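Periplasmic beta-glucosidase (Pseudomonas aeruginosa, PDB 6R5V) hydrolyses glycosides as a family 3 periplasmic enzyme, probably releasing beta-D-glucose from the non-reducing ends of beta-glucosides. Local coordinates at the beta-D-xylopyranose site and the interface of chains A and B. Residues are numbered along the deposited sequence; one frame, centred on the assembly and turned at random. Chains: chain A/B, Periplasmic beta-glucosidase.

Contact 1: the beta-D-xylopyranose site. Residues chain A 79, 123, 137, 176-177, 220, 255-256, 398, 486; chain B 585, 595. With XYP (beta-D-xylopyranose), chain C; XYP (beta-D-xylopyranose), chain D.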
loop_
_atom_site.group_PDB
_atom_site.type_symbol
_atom_site.label_atom_id
_atom_site.label_comp_id
_atom_site.label_asym_id
_atom_site.label_seq_id
_atom_site.Cartn_x
_atom_site.Cartn_y
_atom_site.Cartn_z
ATOM N N ASP A 79 24.448 -12.367 13.415
ATOM C CA ASP A 79 23.663 -12.069 12.190
ATOM C C ASP A 79 24.595 -12.348 11.004
ATOM O O ASP A 79 25.174 -11.401 10.477
ATOM C CB ASP A 79 23.138 -10.627 12.225
ATOM C CG ASP A 79 21.948 -10.358 13.142
ATOM O OD1 ASP A 79 20.872 -10.914 12.894
ATOM O OD2 ASP A 79 22.084 -9.554 14.055
ATOM N N PHE A 123 21.258 -15.663 12.969
ATOM C CA PHE A 123 19.881 -15.151 12.792
ATOM C C PHE A 123 19.667 -14.943 11.295
ATOM O O PHE A 123 19.801 -13.804 10.825
ATOM C CB PHE A 123 19.634 -13.876 13.580
ATOM C CG PHE A 123 19.883 -13.991 15.062
ATOM C CD1 PHE A 123 19.333 -15.022 15.798
ATOM C CD2 PHE A 123 20.679 -13.072 15.715
ATOM C CE1 PHE A 123 19.556 -15.105 17.165
ATOM C CE2 PHE A 123 20.908 -13.162 17.082
ATOM C CZ PHE A 123 20.347 -14.182 17.795
ATOM N N ARG A 137 14.563 -3.134 4.368
ATOM C CA ARG A 137 15.099 -4.493 4.557
ATOM C C ARG A 137 14.832 -5.358 3.329
ATOM O O ARG A 137 15.129 -6.588 3.400
ATOM C CB ARG A 137 14.491 -5.058 5.835
ATOM C CG ARG A 137 14.768 -4.138 7.002
ATOM C CD ARG A 137 14.392 -4.766 8.333
ATOM N NE ARG A 137 15.405 -5.753 8.652
ATOM C CZ ARG A 137 15.759 -6.141 9.882
ATOM N NH1 ARG A 137 15.150 -5.644 10.952
ATOM N NH2 ARG A 137 16.749 -7.019 10.010
ATOM N N LYS A 176 14.004 -16.016 10.044
ATOM C CA LYS A 176 13.358 -14.742 10.455
ATOM C C LYS A 176 12.663 -14.110 9.245
ATOM O O LYS A 176 12.917 -14.495 8.119
ATOM C CB LYS A 176 14.440 -13.845 11.069
ATOM C CG LYS A 176 15.445 -13.290 10.080
ATOM C CD LYS A 176 16.601 -12.575 10.776
ATOM C CE LYS A 176 17.533 -11.879 9.824
ATOM N NZ LYS A 176 18.552 -11.190 10.630
ATOM N N HIS A 177 11.786 -13.146 9.447
ATOM C CA HIS A 177 11.229 -12.679 10.705
ATOM C C HIS A 177 9.760 -13.131 10.785
ATOM O O HIS A 177 8.946 -12.730 9.948
ATOM C CB HIS A 177 11.278 -11.161 10.784
ATOM C CG HIS A 177 12.638 -10.568 10.618
ATOM N ND1 HIS A 177 13.178 -10.287 9.365
ATOM C CD2 HIS A 177 13.550 -10.172 11.531
ATOM C CE1 HIS A 177 14.374 -9.716 9.534
ATOM N NE2 HIS A 177 14.616 -9.629 10.839
ATOM N N MET A 220 13.066 -16.730 14.703
ATOM C CA MET A 220 13.058 -15.375 15.273
ATOM C C MET A 220 11.739 -14.663 14.963
ATOM O O MET A 220 11.313 -14.550 13.789
ATOM C CB MET A 220 14.224 -14.537 14.769
ATOM C CG MET A 220 14.176 -13.155 15.354
ATOM S SD MET A 220 15.664 -12.218 14.966
ATOM C CE MET A 220 16.715 -12.887 16.257
ATOM N N ASN A 255 12.857 -10.686 19.117
ATOM C CA ASN A 255 13.790 -9.644 18.622
ATOM C C ASN A 255 14.124 -8.701 19.785
ATOM O O ASN A 255 13.514 -8.805 20.894
ATOM C CB ASN A 255 13.205 -8.937 17.397
ATOM C CG ASN A 255 14.274 -8.348 16.505
ATOM O OD1 ASN A 255 15.220 -7.724 16.973
ATOM N ND2 ASN A 255 14.157 -8.570 15.214
ATOM N N HIS A 256 15.104 -7.837 19.579
ATOM C CA HIS A 256 15.668 -6.950 20.610
ATOM C C HIS A 256 14.571 -6.035 21.182
ATOM O O HIS A 256 13.998 -5.266 20.427
ATOM C CB HIS A 256 16.781 -6.103 19.984
ATOM C CG HIS A 256 17.439 -5.222 20.969
ATOM N ND1 HIS A 256 17.057 -3.919 21.173
ATOM C CD2 HIS A 256 18.484 -5.450 21.782
ATOM C CE1 HIS A 256 17.821 -3.382 22.108
ATOM N NE2 HIS A 256 18.715 -4.310 22.484
ATOM N N TRP A 398 24.224 -5.384 6.726
ATOM C CA TRP A 398 24.234 -6.682 7.449
ATOM C C TRP A 398 25.500 -7.453 7.026
ATOM O O TRP A 398 25.404 -8.626 6.637
ATOM C CB TRP A 398 22.907 -7.431 7.221
ATOM C CG TRP A 398 21.764 -6.776 7.953
ATOM C CD1 TRP A 398 20.704 -6.098 7.416
ATOM C CD2 TRP A 398 21.595 -6.691 9.382
ATOM N NE1 TRP A 398 19.892 -5.612 8.409
ATOM C CE2 TRP A 398 20.417 -5.949 9.625
ATOM C CE3 TRP A 398 22.311 -7.183 10.482
ATOM C CZ2 TRP A 398 19.950 -5.681 10.914
ATOM C CZ3 TRP A 398 21.850 -6.918 11.753
ATOM C CH2 TRP A 398 20.686 -6.180 11.963
ATOM N N GLU A 486 18.036 -1.796 8.228
ATOM C CA GLU A 486 16.921 -1.689 9.196
ATOM C C GLU A 486 16.550 -0.213 9.362
ATOM O O GLU A 486 17.465 0.629 9.548
ATOM C CB GLU A 486 17.353 -2.330 10.503
ATOM C CG GLU A 486 16.235 -2.327 11.497
ATOM C CD GLU A 486 16.635 -2.881 12.837
ATOM O OE1 GLU A 486 17.730 -3.504 12.898
ATOM O OE2 GLU A 486 15.840 -2.710 13.790
ATOM N N ARG B 585 7.776 0.856 17.778
ATOM C CA ARG B 585 8.905 1.832 17.690
ATOM C C ARG B 585 8.413 3.119 17.044
ATOM O O ARG B 585 8.819 3.493 15.951
ATOM C CB ARG B 585 10.056 1.170 16.917
ATOM C CG ARG B 585 10.740 0.054 17.691
ATOM C CD ARG B 585 11.860 -0.537 16.907
ATOM N NE ARG B 585 12.362 -1.692 17.607
ATOM C CZ ARG B 585 13.477 -2.318 17.308
ATOM N NH1 ARG B 585 14.210 -1.883 16.301
ATOM N NH2 ARG B 585 13.852 -3.379 18.011
ATOM N N TYR B 595 15.932 4.346 14.718
ATOM C CA TYR B 595 15.283 3.008 14.834
ATOM C C TYR B 595 13.824 3.154 15.230
ATOM O O TYR B 595 13.382 2.570 16.252
ATOM C CB TYR B 595 16.077 2.122 15.787
ATOM C CG TYR B 595 17.390 1.780 15.150
ATOM C CD1 TYR B 595 17.422 0.884 14.097
ATOM C CD2 TYR B 595 18.565 2.440 15.484
ATOM C CE1 TYR B 595 18.605 0.573 13.448
ATOM C CE2 TYR B 595 19.759 2.133 14.851
ATOM C CZ TYR B 595 19.777 1.202 13.826
ATOM O OH TYR B 595 20.931 0.890 13.176
HETATM O O1 XYP C . 19.294 -0.895 17.789
HETATM C C1 XYP C . 18.954 -2.286 17.795
HETATM C C2 XYP C . 17.671 -2.462 17.002
HETATM C C3 XYP C . 17.284 -3.957 17.012
HETATM C C4 XYP C . 18.472 -4.742 16.424
HETATM C C5 XYP C . 19.727 -4.513 17.258
HETATM O O2 XYP C . 16.753 -1.579 17.669
HETATM O O3 XYP C . 16.052 -4.319 16.340
HETATM O O4 XYP C . 18.228 -6.142 16.404
HETATM O O5 XYP C . 20.007 -3.102 17.254
HETATM C C1 XYP D . 18.265 -6.738 15.099
HETATM C C2 XYP D . 18.501 -8.258 15.258
HETATM C C3 XYP D . 18.440 -8.920 13.869
HETATM C C4 XYP D . 17.062 -8.634 13.284
HETATM C C5 XYP D . 16.742 -7.141 13.252
HETATM O O2 XYP D . 19.731 -8.449 15.988
HETATM O O3 XYP D . 18.599 -10.344 13.816
HETATM O O4 XYP D . 17.030 -9.152 11.966
HETATM O O5 XYP D . 17.010 -6.435 14.455
#

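Contact 2: the interface of chains A and B. Residues chain A 594, 598, 600; chain B 438, 441, 444, 483, 488, 490.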
loop_
_atom_site.group_PDB
_atom_site.type_symbol
_atom_site.label_atom_id
_atom_site.label_comp_id
_atom_site.label_asym_id
_atom_site.label_seq_id
_atom_site.Cartn_x
_atom_site.Cartn_y
_atom_site.Cartn_z
ATOM N N LYS A 594 -8.895 3.434 -21.408
ATOM C CA LYS A 594 -8.958 4.410 -20.306
ATOM C C LYS A 594 -9.533 3.718 -19.062
ATOM O O LYS A 594 -8.950 3.902 -18.003
ATOM C CB LYS A 594 -9.793 5.614 -20.722
ATOM C CG LYS A 594 -10.105 6.533 -19.554
ATOM C CD LYS A 594 -10.560 7.901 -20.014
ATOM C CE LYS A 594 -11.435 8.586 -18.990
ATOM N NZ LYS A 594 -11.119 10.031 -18.901
ATOM N N ARG A 598 -5.096 1.239 -13.873
ATOM C CA ARG A 598 -3.886 1.890 -14.419
ATOM C C ARG A 598 -3.690 3.258 -13.814
ATOM O O ARG A 598 -4.629 3.794 -13.221
ATOM C CB ARG A 598 -4.007 2.022 -15.939
ATOM C CG ARG A 598 -5.075 2.999 -16.410
ATOM C CD ARG A 598 -5.201 2.970 -17.937
ATOM N NE ARG A 598 -4.012 3.469 -18.620
ATOM C CZ ARG A 598 -3.772 4.732 -18.942
ATOM N NH1 ARG A 598 -4.654 5.664 -18.655
ATOM N NH2 ARG A 598 -2.649 5.071 -19.562
ATOM N N PHE A 600 -2.709 7.274 -15.128
ATOM C CA PHE A 600 -2.791 8.026 -16.396
ATOM C C PHE A 600 -1.537 8.865 -16.626
ATOM O O PHE A 600 -1.374 9.360 -17.748
ATOM C CB PHE A 600 -4.052 8.899 -16.430
ATOM C CG PHE A 600 -4.031 10.138 -15.581
ATOM C CD1 PHE A 600 -3.467 11.316 -16.059
ATOM C CD2 PHE A 600 -4.583 10.147 -14.315
ATOM C CE1 PHE A 600 -3.418 12.447 -15.268
ATOM C CE2 PHE A 600 -4.553 11.285 -13.532
ATOM C CZ PHE A 600 -3.970 12.439 -14.010
ATOM N N ILE B 438 -0.605 13.362 -21.504
ATOM C CA ILE B 438 -1.623 13.577 -20.430
ATOM C C ILE B 438 -2.727 14.437 -21.023
ATOM O O ILE B 438 -3.898 14.118 -20.783
ATOM C CB ILE B 438 -0.991 14.175 -19.157
ATOM C CG1 ILE B 438 -0.042 13.146 -18.532
ATOM C CG2 ILE B 438 -2.051 14.643 -18.173
ATOM C CD1 ILE B 438 0.657 13.607 -17.295
ATOM N N TYR B 441 -4.855 12.215 -23.080
ATOM C CA TYR B 441 -5.674 11.353 -22.189
ATOM C C TYR B 441 -6.920 12.132 -21.745
ATOM O O TYR B 441 -8.032 11.594 -21.789
ATOM C CB TYR B 441 -4.860 10.923 -20.982
ATOM C CG TYR B 441 -5.656 10.270 -19.903
ATOM C CD1 TYR B 441 -5.961 8.927 -19.991
ATOM C CD2 TYR B 441 -6.119 10.983 -18.807
ATOM C CE1 TYR B 441 -6.654 8.283 -18.982
ATOM C CE2 TYR B 441 -6.840 10.358 -17.802
ATOM C CZ TYR B 441 -7.124 9.007 -17.901
ATOM O OH TYR B 441 -7.802 8.339 -16.926
ATOM N N SER B 444 -9.531 12.716 -24.440
ATOM C CA SER B 444 -9.658 11.508 -25.302
ATOM C C SER B 444 -11.117 11.227 -25.683
ATOM O O SER B 444 -11.333 10.689 -26.786
ATOM C CB SER B 444 -8.984 10.294 -24.702
ATOM O OG SER B 444 -9.542 9.973 -23.442
ATOM N N MET B 483 -8.541 14.527 -13.919
ATOM C CA MET B 483 -7.397 13.889 -13.208
ATOM C C MET B 483 -7.879 13.188 -11.926
ATOM O O MET B 483 -7.040 12.506 -11.298
ATOM C CB MET B 483 -6.325 14.919 -12.843
ATOM C CG MET B 483 -5.705 15.574 -14.015
ATOM S SD MET B 483 -4.468 16.803 -13.529
ATOM C CE MET B 483 -3.960 17.435 -15.120
ATOM N N SER B 488 -8.782 7.421 -13.116
ATOM C CA SER B 488 -7.700 8.443 -13.236
ATOM C C SER B 488 -6.837 8.439 -11.963
ATOM O O SER B 488 -6.797 9.437 -11.248
ATOM C CB SER B 488 -8.267 9.807 -13.528
ATOM O OG SER B 488 -8.986 9.790 -14.760
ATOM N N ARG B 490 -3.248 8.548 -10.020
ATOM C CA ARG B 490 -2.028 9.349 -10.230
ATOM C C ARG B 490 -0.869 8.700 -9.484
ATOM O O ARG B 490 -1.074 8.248 -8.339
ATOM C CB ARG B 490 -2.227 10.759 -9.687
ATOM C CG ARG B 490 -2.935 11.697 -10.640
ATOM C CD ARG B 490 -2.863 13.135 -10.177
ATOM N NE ARG B 490 -1.630 13.806 -10.562
ATOM C CZ ARG B 490 -1.213 14.955 -10.045
ATOM N NH1 ARG B 490 -1.935 15.583 -9.115
ATOM N NH2 ARG B 490 -0.059 15.447 -10.443
HETATM O O HOH W 1 -7.030 5.607 -17.010
#

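Contact 1: the beta-D-xylopyranose site
This is the active-site pocket of a family 3 glycosidase, holding two poorly ordered xylose units of xylotriose. They are beta-1,4-linked: O4 of XYP (chain C) is the glycosidic oxygen on C1 of XYP (chain D). The inner unit, XYP (chain D), is almost wholly buried. Its blind end is polar. A:Asp79 comes tip-on and forks over two hydroxyls, using the syn lone pair of each oxygen: OD1 takes the 3-hydroxyl O3 at 2.5 Å and OD2 takes O2. A:His177 NE2 meets the 4-hydroxyl O4 at 2.7 Å. A:Lys176 NZ also bonds O4, and so does A:Arg137 NH2, at 2.9 Å and tilted 27° from its guanidinium plane. O4, the non-reducing end, is thus gripped from several sides. A:Phe123 O and the A:Asp79 carboxylate help to hold the ammonium.

A:Trp398 caps one face of this sugar with the CH2 corner of its tilted indole, 4.0 Å from C1. The engineered A:Asn255 lies below the other, with ND2 3.5 Å from C4. The natural aspartate there is the family nucleophile. A:His256 N bonds A:Asn255 OD1.

The outer unit, XYP (chain C), is less enclosed. Its reducing-end O1 points away from the buried sugar, and the third xylose probably continues there. A:His256 CB packs over one face. B:Tyr595 turns its ring face to O1 from the other side. A:Glu486, the probable acid/base, reaches O3 on an extended side chain (chi1 -177°). B:Arg585 spans the O2/O3 edge from the partner chain. Its NH1 and NH2 hold O3 end-on, and NH1 also hydrogen-bonds O2 at 2.9 Å and salt-bridges A:Glu486 OE2. Between the sugars, O3 of XYP (chain C) donates to the ring oxygen O5 of XYP (chain D) at 3.0 Å.

Contact 2: the interface of chains A and B
A:Phe600 has CG tucked between its backbone N and C (chi1 74°), and so sends its ring into chain B. B:Tyr441, on helix 436-442, has CG anti to the backbone N (chi1 169°) and holds its ring out to meet it. A:Arg598 tucks its CG in the same way and then bends at its third torsion, which turns the guanidinium toward the tyrosine tip.

The patch is a part of a two-fold symmetric interface between identical chains. It probably helps to hold the two copies together in the deposited dimer. It is mainly apolar, with no direct polar bond across it. A:Phe600 is the plug. Its CB sits over one face of the B:Tyr441 ring, 3.5 Å from the ring centroid, as a CH-pi contact. The two side chains cross at about a right angle. Beyond CB, the phenyl ring enters a pocket of chain B. B:Ile438 CG2 and the backbone of B:Ser488 lie at its edge, in plane. B:Met483 and B:Arg490 flank the ring tip from opposite sides of its plane. The methionine comes crosswise, with CG 3.6 Å from A:Phe600 CZ. The arginine runs alongside and touches with the CH2 groups of its chain, not its charged end; its CG is 3.3 Å from A:Phe600 CE2. These neighbours probably hold the phenyl ring against rotation.

A:Lys594 crosses B:Tyr441 at the rim, toward the face opposite A:Phe600 CB, its CG 3.9 Å from CE1. The tyrosine ring thus lies between two chain A side chains. A:Arg598 meets the tyrosine tip to tip, the two planes 39° apart. B:Ser488 OG bonds the tyrosine hydroxyl OH at 2.9 Å, in the plane of the ring, and helps to set that group. Water joins the chains here: water 1 touches A:Lys594 O and A:Arg598 NH1, and lies 2.8 Å from B:Tyr441 OH.

The centres of the C-alpha atoms of contact 1 and contact 2 are about 41 Å apart. They share no residue, yet they draw on the same two stretches with the chains exchanged. Contact 1 uses A:Glu486 with B:Arg585 and B:Tyr595. Contact 2 uses B:Met483, B:Ser488 and B:Arg490 with A:Lys594, A:Arg598 and A:Phe600. By the two-fold symmetry, the twin of contact 2 should therefore flank the sugar site of contact 1. Contact 1 shows directly that chain B completes the active site of chain A; the other copy follows by symmetry. This suggests a functional dimer.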